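Local structure of putative acyl-CoA N-acyltransferase (Klebsiella pneumoniae subsp. pneumoniae, 3LOD) at residues A[41-52]-A[63-71]; A[126-136]-A[145-153]. The protein probably transfers an acyl group from acyl-coenzyme A to an acceptor substrate that is not known. All coordinates share one frame; numbering follows the deposited sequence.

Contact 1: residues A[41-52]-A[63-71]; sequences LSQLPPQTVIAL and GCGAIVLSE
Peptide units are the flat groups that meet where Ile50 lies against Ile67. Ile67 N gives its hydrogen to Ile50 O at 2.7 Å, and Ile50 N answers to Ile67 O at 2.8 Å. Leu52 and Gly65 exchange two more as the next hydrogen-bonded pair of this antiparallel hairpin, whose short strand axes run at 170° to each other. A fifth bond, from Leu69 N to Thr48 O, closes the other end.

On one face of the sheet stand Val49, Ala51, Ala66 and Val68, and the chain before the strand folds back over Ala66 and Val68. Leu41, though poorly ordered, is modelled with its two methyls spread: CD1 rests on Ala66 CB at 3.8 Å, and CD2 meets Val68 CG2 at 3.7 Å. Leu44 crosses Val68 at about a right angle, its CD2 lying 4.1 Å from Val68 CG1 and nearly as close to CG2. Leu41 also touches Phe16 of helix 14-26. The other face carries Ile50, Leu52 and Ile67, with Ile50 CB 4.3 Å from Ile67 CB; Leu99 of helix 91-104 packs on both Leu52 and Ile67.

Pro45 O holds the turn into the strand, accepting from both Thr48 N and Thr48 OG1. The hydroxyl can reach back because it sits between the backbone N and the carbonyl carbon (chi1 77°).

Main-chain polarity is thus spent inside the sheet, while aliphatic groups line both faces. That chemistry suits the interior of the GNAT fold, where a central sheet is packed between helices.

Contact 2: residues A[126-136]-A[145-153]; sequences YTRNGYQTRCA and LSVFMEKPL
Lys151 NZ donates to Asn129 O at 2.9 Å, capturing a main-chain carbonyl just beyond the end of helix 120-128. The same ammonium forms a salt bridge with Glu100 of helix 91-104, whose carboxylate also bonds Tyr131 OH. At the other end of the hairpin Arg134 NE lies 3.3 Å from Glu150 OE2. This bridge is electrostatic, since the oxygen stands well out of the guanidinium plane and no N-H points at it.

Between these charges, Gln132 and Glu150 exchange two backbone hydrogen bonds as an antiparallel pair. The chain comes to this strand through a Schellman motif: Gly130, with positive phi, ends the helix, and Tyr131 N bonds back to Tyr126 O.

Farther out, the fully extended Lys151 chain, with CG anti to its backbone N (chi1 -178°), runs across one face of the Tyr131 ring. CB lies 3.6 Å from the ring centroid in a CH-pi contact, and CD comes to 3.5 Å from Tyr131 CE2. Met149 bends at its last torsion (chi3 66°), bringing CE to Tyr131 CB at 4.0 Å; SD meets the edge of the Tyr126 ring, a Met-aromatic contact. Where the loop between the two strands begins, Ala136 CA sits over the centre of the Phe148 ring, 3.5 Å from its centroid. Phe137 meets this ring too.

This is the C-terminal hairpin of the GNAT fold, with strand 146-152 lying between 132-134 and 110-116 in the sheet. The lysine's carbons hold it to the Tyr131 ring, and the Glu100 carboxylate, shared by ammonium and hydroxyl, ties both to helix 91-104. That carboxylate would probably stabilise the ammonium and polarise the phenol.

From the N terminus, the chain passes strand 5-8 and helix 14-26 before contact 1 closes the hairpin of strands 49-55 and 61-69. It then runs through strand 74-82, helix 91-104, strand 110-116 and helix 120-128, after which contact 2 closes the C-terminal hairpin, 132-134 with 146-152. The two closures follow in series, neither nested nor crossed, with centres about 19 Å apart and nearest atoms about 6 Å apart. Both belong to one mixed sheet: contact 1 ties its N-terminal half, contact 2 its far edge, with strands 74-82 and 110-116 between. Helix 91-104 reaches both, touching Leu52 and Ile67 in one and Tyr131 in the other.

Contact 1: residues A[41-52]-A[63-71]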
loop_
_atom_site.group_PDB
_atom_site.type_symbol
_atom_site.label_atom_id
_atom_site.label_comp_id
_atom_site.label_asym_id
_atom_site.label_seq_id
_atom_site.Cartn_x
_atom_site.Cartn_y
_atom_site.Cartn_z
ATOM N N LEU A 41 10.958 -5.470 -2.542
ATOM C CA LEU A 41 9.895 -6.454 -2.252
ATOM C C LEU A 41 10.115 -7.839 -2.845
ATOM O O LEU A 41 9.590 -8.826 -2.338
ATOM C CB LEU A 41 8.510 -5.954 -2.662
ATOM C CG LEU A 41 7.707 -4.989 -1.789
ATOM C CD1 LEU A 41 6.392 -4.750 -2.436
ATOM C CD2 LEU A 41 7.476 -5.505 -0.410
ATOM N N SER A 42 10.882 -7.912 -3.923
ATOM C CA SER A 42 11.078 -9.172 -4.631
ATOM C C SER A 42 11.892 -10.178 -3.833
ATOM O O SER A 42 11.671 -11.372 -3.974
ATOM C CB SER A 42 11.714 -8.923 -5.995
ATOM O OG SER A 42 12.593 -7.819 -5.942
ATOM N N GLN A 43 12.807 -9.694 -2.987
ATOM C CA GLN A 43 13.752 -10.549 -2.230
ATOM C C GLN A 43 13.112 -11.353 -1.125
ATOM O O GLN A 43 13.544 -12.460 -0.826
ATOM C CB GLN A 43 14.852 -9.729 -1.545
ATOM C CG GLN A 43 15.069 -8.320 -2.062
ATOM C CD GLN A 43 16.123 -8.204 -3.156
ATOM O OE1 GLN A 43 16.382 -7.104 -3.652
ATOM N NE2 GLN A 43 16.747 -9.326 -3.523
ATOM N N LEU A 44 12.102 -10.771 -0.489
ATOM C CA LEU A 44 11.568 -11.285 0.769
ATOM C C LEU A 44 10.926 -12.655 0.609
ATOM O O LEU A 44 10.451 -12.999 -0.485
ATOM C CB LEU A 44 10.559 -10.294 1.367
ATOM C CG LEU A 44 11.050 -9.123 2.220
ATOM C CD1 LEU A 44 12.235 -8.378 1.640
ATOM C CD2 LEU A 44 9.930 -8.160 2.346
ATOM N N PRO A 45 10.937 -13.456 1.690
ATOM C CA PRO A 45 10.059 -14.639 1.723
ATOM C C PRO A 45 8.605 -14.309 1.264
ATOM O O PRO A 45 7.911 -13.498 1.887
ATOM C CB PRO A 45 10.135 -15.108 3.184
ATOM C CG PRO A 45 11.176 -14.174 3.874
ATOM C CD PRO A 45 11.912 -13.450 2.797
ATOM N N PRO A 46 8.166 -14.919 0.154
ATOM C CA PRO A 46 6.893 -14.698 -0.555
ATOM C C PRO A 46 5.603 -14.941 0.233
ATOM O O PRO A 46 4.586 -14.346 -0.090
ATOM C CB PRO A 46 6.974 -15.706 -1.702
ATOM C CG PRO A 46 8.501 -15.872 -1.949
ATOM C CD PRO A 46 9.006 -15.918 -0.537
ATOM N N GLN A 47 5.621 -15.833 1.221
ATOM C CA GLN A 47 4.480 -16.006 2.116
ATOM C C GLN A 47 4.243 -14.692 2.867
ATOM O O GLN A 47 3.106 -14.350 3.180
ATOM C CB GLN A 47 4.735 -17.104 3.152
ATOM C CG GLN A 47 4.921 -18.485 2.560
ATOM C CD GLN A 47 6.407 -18.857 2.297
ATOM O OE1 GLN A 47 6.919 -19.832 2.875
ATOM N NE2 GLN A 47 7.091 -18.090 1.432
ATOM N N THR A 48 5.328 -13.970 3.153
ATOM C CA THR A 48 5.268 -12.825 4.017
ATOM C C THR A 48 4.832 -11.565 3.287
ATOM O O THR A 48 4.718 -10.512 3.906
ATOM C CB THR A 48 6.618 -12.549 4.716
ATOM O OG1 THR A 48 7.525 -11.916 3.794
ATOM C CG2 THR A 48 7.215 -13.849 5.340
ATOM N N VAL A 49 4.558 -11.658 1.991
ATOM C CA VAL A 49 4.175 -10.475 1.233
ATOM C C VAL A 49 2.790 -10.622 0.606
ATOM O O VAL A 49 2.528 -11.604 -0.098
ATOM C CB VAL A 49 5.207 -10.207 0.094
ATOM C CG1 VAL A 49 4.780 -9.013 -0.833
ATOM C CG2 VAL A 49 6.628 -10.008 0.665
ATOM N N ILE A 50 1.897 -9.674 0.889
ATOM C CA ILE A 50 0.641 -9.560 0.151
ATOM C C ILE A 50 0.795 -8.401 -0.814
ATOM O O ILE A 50 1.199 -7.288 -0.411
ATOM C CB ILE A 50 -0.557 -9.236 1.069
ATOM C CG1 ILE A 50 -0.883 -10.404 1.994
ATOM C CG2 ILE A 50 -1.812 -8.828 0.275
ATOM C CD1 ILE A 50 -1.615 -9.889 3.233
ATOM N N ALA A 51 0.430 -8.645 -2.065
ATOM C CA ALA A 51 0.548 -7.657 -3.094
ATOM C C ALA A 51 -0.677 -7.770 -3.983
ATOM O O ALA A 51 -1.044 -8.876 -4.438
ATOM C CB ALA A 51 1.772 -7.933 -3.885
ATOM N N LEU A 52 -1.284 -6.623 -4.254
ATOM C CA LEU A 52 -2.530 -6.540 -5.042
ATOM C C LEU A 52 -2.470 -5.457 -6.123
ATOM O O LEU A 52 -1.713 -4.481 -5.980
ATOM C CB LEU A 52 -3.702 -6.209 -4.108
ATOM C CG LEU A 52 -4.055 -7.171 -2.964
ATOM C CD1 LEU A 52 -5.300 -6.699 -2.167
ATOM C CD2 LEU A 52 -4.227 -8.612 -3.437
ATOM N N GLY A 63 -3.065 0.573 -10.653
ATOM C CA GLY A 63 -2.740 0.905 -9.264
ATOM C C GLY A 63 -2.263 -0.350 -8.532
ATOM O O GLY A 63 -2.481 -1.473 -9.000
ATOM N N CYS A 64 -1.575 -0.196 -7.409
ATOM C CA CYS A 64 -1.200 -1.390 -6.662
ATOM C C CYS A 64 -0.826 -1.063 -5.262
ATOM O O CYS A 64 -0.708 0.139 -4.926
ATOM C CB CYS A 64 -0.001 -2.056 -7.312
ATOM S SG CYS A 64 1.482 -0.976 -7.291
ATOM N N GLY A 65 -0.611 -2.103 -4.442
ATOM C CA GLY A 65 -0.076 -1.884 -3.094
ATOM C C GLY A 65 0.256 -3.209 -2.442
ATOM O O GLY A 65 -0.059 -4.286 -2.979
ATOM N N ALA A 66 0.885 -3.142 -1.275
ATOM C CA ALA A 66 1.420 -4.352 -0.674
ATOM C C ALA A 66 1.555 -4.229 0.833
ATOM O O ALA A 66 1.668 -3.092 1.398
ATOM C CB ALA A 66 2.743 -4.691 -1.273
ATOM N N ILE A 67 1.520 -5.387 1.478
ATOM C CA ILE A 67 1.671 -5.466 2.918
ATOM C C ILE A 67 2.698 -6.530 3.184
ATOM O O ILE A 67 2.606 -7.647 2.643
ATOM C CB ILE A 67 0.355 -5.862 3.600
ATOM C CG1 ILE A 67 -0.621 -4.702 3.526
ATOM C CG2 ILE A 67 0.598 -6.294 5.066
ATOM C CD1 ILE A 67 -2.029 -5.085 3.908
ATOM N N VAL A 68 3.672 -6.181 4.015
ATOM C CA VAL A 68 4.687 -7.115 4.488
ATOM C C VAL A 68 4.324 -7.483 5.906
ATOM O O VAL A 68 4.274 -6.581 6.768
ATOM C CB VAL A 68 6.040 -6.437 4.540
ATOM C CG1 VAL A 68 7.112 -7.382 5.212
ATOM C CG2 VAL A 68 6.464 -5.984 3.139
ATOM N N LEU A 69 4.066 -8.784 6.143
ATOM C CA LEU A 69 3.666 -9.335 7.452
ATOM C C LEU A 69 4.800 -9.868 8.335
ATOM O O LEU A 69 5.668 -10.605 7.883
ATOM C CB LEU A 69 2.737 -10.499 7.247
ATOM C CG LEU A 69 1.521 -10.406 6.367
ATOM C CD1 LEU A 69 1.163 -11.841 6.010
ATOM C CD2 LEU A 69 0.488 -9.805 7.233
ATOM N N SER A 70 4.733 -9.563 9.629
ATOM C CA SER A 70 5.747 -9.956 10.576
ATOM C C SER A 70 5.204 -11.139 11.357
ATOM O O SER A 70 4.003 -11.435 11.311
ATOM C CB SER A 70 5.995 -8.796 11.515
ATOM O OG SER A 70 5.145 -8.874 12.667
ATOM N N GLU A 71 6.071 -11.819 12.095
ATOM C CA GLU A 71 5.579 -12.985 12.810
ATOM C C GLU A 71 4.811 -12.629 14.101
ATOM O O GLU A 71 4.167 -13.489 14.676
ATOM C CB GLU A 71 6.650 -14.084 13.005
ATOM C CG GLU A 71 7.976 -13.612 13.583
ATOM C CD GLU A 71 9.092 -14.656 13.429
ATOM O OE1 GLU A 71 9.512 -14.931 12.275
ATOM O OE2 GLU A 71 9.556 -15.186 14.462
#

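Contact 2: residues A[126-136]-A[145-153]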
loop_
_atom_site.group_PDB
_atom_site.type_symbol
_atom_site.label_atom_id
_atom_site.label_comp_id
_atom_site.label_asym_id
_atom_site.label_seq_id
_atom_site.Cartn_x
_atom_site.Cartn_y
_atom_site.Cartn_z
ATOM N N TYR A 126 -5.392 7.680 4.128
ATOM C CA TYR A 126 -5.329 6.841 5.294
ATOM C C TYR A 126 -6.124 7.408 6.423
ATOM O O TYR A 126 -6.787 6.641 7.107
ATOM C CB TYR A 126 -3.900 6.600 5.738
ATOM C CG TYR A 126 -3.053 6.016 4.637
ATOM C CD1 TYR A 126 -3.481 4.891 3.885
ATOM C CD2 TYR A 126 -1.826 6.568 4.347
ATOM C CE1 TYR A 126 -2.705 4.391 2.826
ATOM C CE2 TYR A 126 -1.030 6.062 3.316
ATOM C CZ TYR A 126 -1.470 4.982 2.563
ATOM O OH TYR A 126 -0.598 4.507 1.552
ATOM N N THR A 127 -6.033 8.721 6.642
ATOM C CA THR A 127 -6.769 9.432 7.709
ATOM C C THR A 127 -8.278 9.255 7.571
ATOM O O THR A 127 -8.961 9.009 8.557
ATOM C CB THR A 127 -6.455 10.954 7.714
ATOM O OG1 THR A 127 -5.051 11.141 7.506
ATOM C CG2 THR A 127 -6.874 11.631 9.022
ATOM N N ARG A 128 -8.784 9.376 6.342
ATOM C CA ARG A 128 -10.201 9.149 6.027
ATOM C C ARG A 128 -10.637 7.723 6.384
ATOM O O ARG A 128 -11.841 7.460 6.511
ATOM C CB ARG A 128 -10.481 9.387 4.530
ATOM C CG ARG A 128 -11.014 10.773 4.155
ATOM C CD ARG A 128 -11.291 10.875 2.647
ATOM N NE ARG A 128 -10.095 11.213 1.857
ATOM C CZ ARG A 128 -9.616 10.539 0.795
ATOM N NH1 ARG A 128 -10.209 9.433 0.317
ATOM N NH2 ARG A 128 -8.514 10.976 0.197
ATOM N N ASN A 129 -9.680 6.803 6.550
ATOM C CA ASN A 129 -10.017 5.400 6.859
ATOM C C ASN A 129 -9.399 4.828 8.136
ATOM O O ASN A 129 -9.080 3.637 8.225
ATOM C CB ASN A 129 -9.798 4.495 5.647
ATOM C CG ASN A 129 -10.549 4.990 4.419
ATOM O OD1 ASN A 129 -9.965 5.627 3.532
ATOM N ND2 ASN A 129 -11.850 4.736 4.374
ATOM N N GLY A 130 -9.237 5.685 9.124
ATOM C CA GLY A 130 -8.974 5.220 10.458
ATOM C C GLY A 130 -7.540 5.047 10.826
ATOM O O GLY A 130 -7.274 4.605 11.922
ATOM N N TYR A 131 -6.611 5.367 9.935
ATOM C CA TYR A 131 -5.198 5.349 10.322
ATOM C C TYR A 131 -4.914 6.566 11.160
ATOM O O TYR A 131 -5.501 7.597 10.913
ATOM C CB TYR A 131 -4.276 5.326 9.100
ATOM C CG TYR A 131 -4.345 4.006 8.427
ATOM C CD1 TYR A 131 -3.361 3.029 8.634
ATOM C CD2 TYR A 131 -5.430 3.688 7.620
ATOM C CE1 TYR A 131 -3.454 1.724 8.012
ATOM C CE2 TYR A 131 -5.533 2.419 7.003
ATOM C CZ TYR A 131 -4.547 1.452 7.217
ATOM O OH TYR A 131 -4.716 0.233 6.609
ATOM N N GLN A 132 -4.026 6.451 12.143
ATOM C CA GLN A 132 -3.700 7.572 13.009
ATOM C C GLN A 132 -2.209 7.758 13.100
ATOM O O GLN A 132 -1.467 6.783 13.079
ATOM C CB GLN A 132 -4.217 7.321 14.408
ATOM C CG GLN A 132 -5.618 6.751 14.497
ATOM C CD GLN A 132 -6.379 7.375 15.620
ATOM O OE1 GLN A 132 -6.765 6.695 16.551
ATOM N NE2 GLN A 132 -6.565 8.691 15.563
ATOM N N THR A 133 -1.751 9.000 13.216
ATOM C CA THR A 133 -0.312 9.223 13.266
ATOM C C THR A 133 0.282 8.533 14.506
ATOM O O THR A 133 -0.407 8.316 15.530
ATOM C CB THR A 133 0.052 10.733 13.259
ATOM O OG1 THR A 133 -0.804 11.409 14.172
ATOM C CG2 THR A 133 -0.163 11.363 11.906
ATOM N N ARG A 134 1.551 8.154 14.416
ATOM C CA ARG A 134 2.226 7.539 15.549
ATOM C C ARG A 134 3.730 7.776 15.363
ATOM O O ARG A 134 4.148 8.393 14.385
ATOM C CB ARG A 134 1.905 6.051 15.602
ATOM C CG ARG A 134 2.799 5.281 14.709
ATOM C CD ARG A 134 2.404 3.879 14.586
ATOM N NE ARG A 134 2.717 3.244 15.849
ATOM C CZ ARG A 134 3.933 2.839 16.216
ATOM N NH1 ARG A 134 4.098 2.292 17.397
ATOM N NH2 ARG A 134 4.980 2.983 15.400
ATOM N N CYS A 135 4.538 7.306 16.310
ATOM C CA CYS A 135 6.005 7.408 16.225
ATOM C C CYS A 135 6.582 6.367 15.287
ATOM O O CYS A 135 5.929 5.373 15.003
ATOM C CB CYS A 135 6.644 7.125 17.598
ATOM S SG CYS A 135 5.616 7.505 18.976
ATOM N N ALA A 136 7.841 6.569 14.905
ATOM C CA ALA A 136 8.694 5.545 14.290
ATOM C C ALA A 136 8.512 4.132 14.855
ATOM O O ALA A 136 8.321 3.978 16.049
ATOM C CB ALA A 136 10.145 5.963 14.439
ATOM N N LEU A 145 11.175 14.675 8.115
ATOM C CA LEU A 145 9.855 14.120 8.107
ATOM C C LEU A 145 9.604 12.888 7.257
ATOM O O LEU A 145 9.887 12.810 6.064
ATOM C CB LEU A 145 8.799 15.182 7.978
ATOM C CG LEU A 145 8.637 15.911 9.306
ATOM C CD1 LEU A 145 7.322 15.575 9.961
ATOM C CD2 LEU A 145 9.805 15.647 10.238
ATOM N N SER A 146 9.163 11.889 7.997
ATOM C CA SER A 146 8.362 10.756 7.604
ATOM C C SER A 146 7.103 10.964 8.422
ATOM O O SER A 146 7.106 11.733 9.428
ATOM C CB SER A 146 9.021 9.473 8.073
ATOM O OG SER A 146 10.088 9.113 7.228
ATOM N N VAL A 147 6.031 10.307 7.993
ATOM C CA VAL A 147 4.797 10.198 8.784
ATOM C C VAL A 147 4.533 8.713 8.951
ATOM O O VAL A 147 4.520 7.961 7.967
ATOM C CB VAL A 147 3.586 10.841 8.076
ATOM C CG1 VAL A 147 2.393 10.908 8.986
ATOM C CG2 VAL A 147 3.943 12.226 7.630
ATOM N N PHE A 148 4.372 8.303 10.200
ATOM C CA PHE A 148 4.052 6.949 10.536
ATOM C C PHE A 148 2.612 6.954 10.922
ATOM O O PHE A 148 2.181 7.905 11.589
ATOM C CB PHE A 148 4.896 6.517 11.708
ATOM C CG PHE A 148 6.359 6.641 11.442
ATOM C CD1 PHE A 148 7.036 5.648 10.713
ATOM C CD2 PHE A 148 7.075 7.755 11.906
ATOM C CE1 PHE A 148 8.403 5.752 10.445
ATOM C CE2 PHE A 148 8.441 7.867 11.648
ATOM C CZ PHE A 148 9.104 6.856 10.906
ATOM N N MET A 149 1.878 5.904 10.510
ATOM C CA MET A 149 0.445 5.768 10.806
ATOM C C MET A 149 0.092 4.319 11.105
ATOM O O MET A 149 0.759 3.398 10.654
ATOM C CB MET A 149 -0.428 6.342 9.641
ATOM C CG MET A 149 0.049 7.698 9.028
ATOM S SD MET A 149 -1.163 8.518 7.884
ATOM C CE MET A 149 -2.388 8.837 9.179
ATOM N N GLU A 150 -0.939 4.073 11.898
ATOM C CA GLU A 150 -1.401 2.714 12.015
ATOM C C GLU A 150 -2.864 2.653 12.311
ATOM O O GLU A 150 -3.477 3.657 12.572
ATOM C CB GLU A 150 -0.603 1.911 13.041
ATOM C CG GLU A 150 -0.762 2.349 14.529
ATOM C CD GLU A 150 -0.247 1.293 15.544
ATOM O OE1 GLU A 150 -0.922 1.102 16.597
ATOM O OE2 GLU A 150 0.817 0.655 15.276
ATOM N N LYS A 151 -3.393 1.445 12.264
ATOM C CA LYS A 151 -4.800 1.186 12.357
ATOM C C LYS A 151 -4.984 -0.246 12.915
ATOM O O LYS A 151 -4.379 -1.185 12.399
ATOM C CB LYS A 151 -5.371 1.226 10.954
ATOM C CG LYS A 151 -6.846 1.010 10.932
ATOM C CD LYS A 151 -7.337 0.838 9.533
ATOM C CE LYS A 151 -8.812 0.651 9.583
ATOM N NZ LYS A 151 -9.382 0.795 8.243
ATOM N N PRO A 152 -5.820 -0.412 13.965
ATOM C CA PRO A 152 -6.132 -1.777 14.430
ATOM C C PRO A 152 -7.119 -2.418 13.496
ATOM O O PRO A 152 -8.082 -1.796 13.085
ATOM C CB PRO A 152 -6.745 -1.559 15.815
ATOM C CG PRO A 152 -7.212 -0.192 15.858
ATOM C CD PRO A 152 -6.453 0.617 14.823
ATOM N N LEU A 153 -6.878 -3.655 13.124
ATOM C CA LEU A 153 -7.727 -4.252 12.106
ATOM C C LEU A 153 -8.869 -5.051 12.676
ATOM O O LEU A 153 -9.984 -5.017 12.131
ATOM C CB LEU A 153 -6.919 -5.167 11.202
ATOM C CG LEU A 153 -5.839 -4.597 10.286
ATOM C CD1 LEU A 153 -5.526 -5.696 9.317
ATOM C CD2 LEU A 153 -6.291 -3.371 9.536
#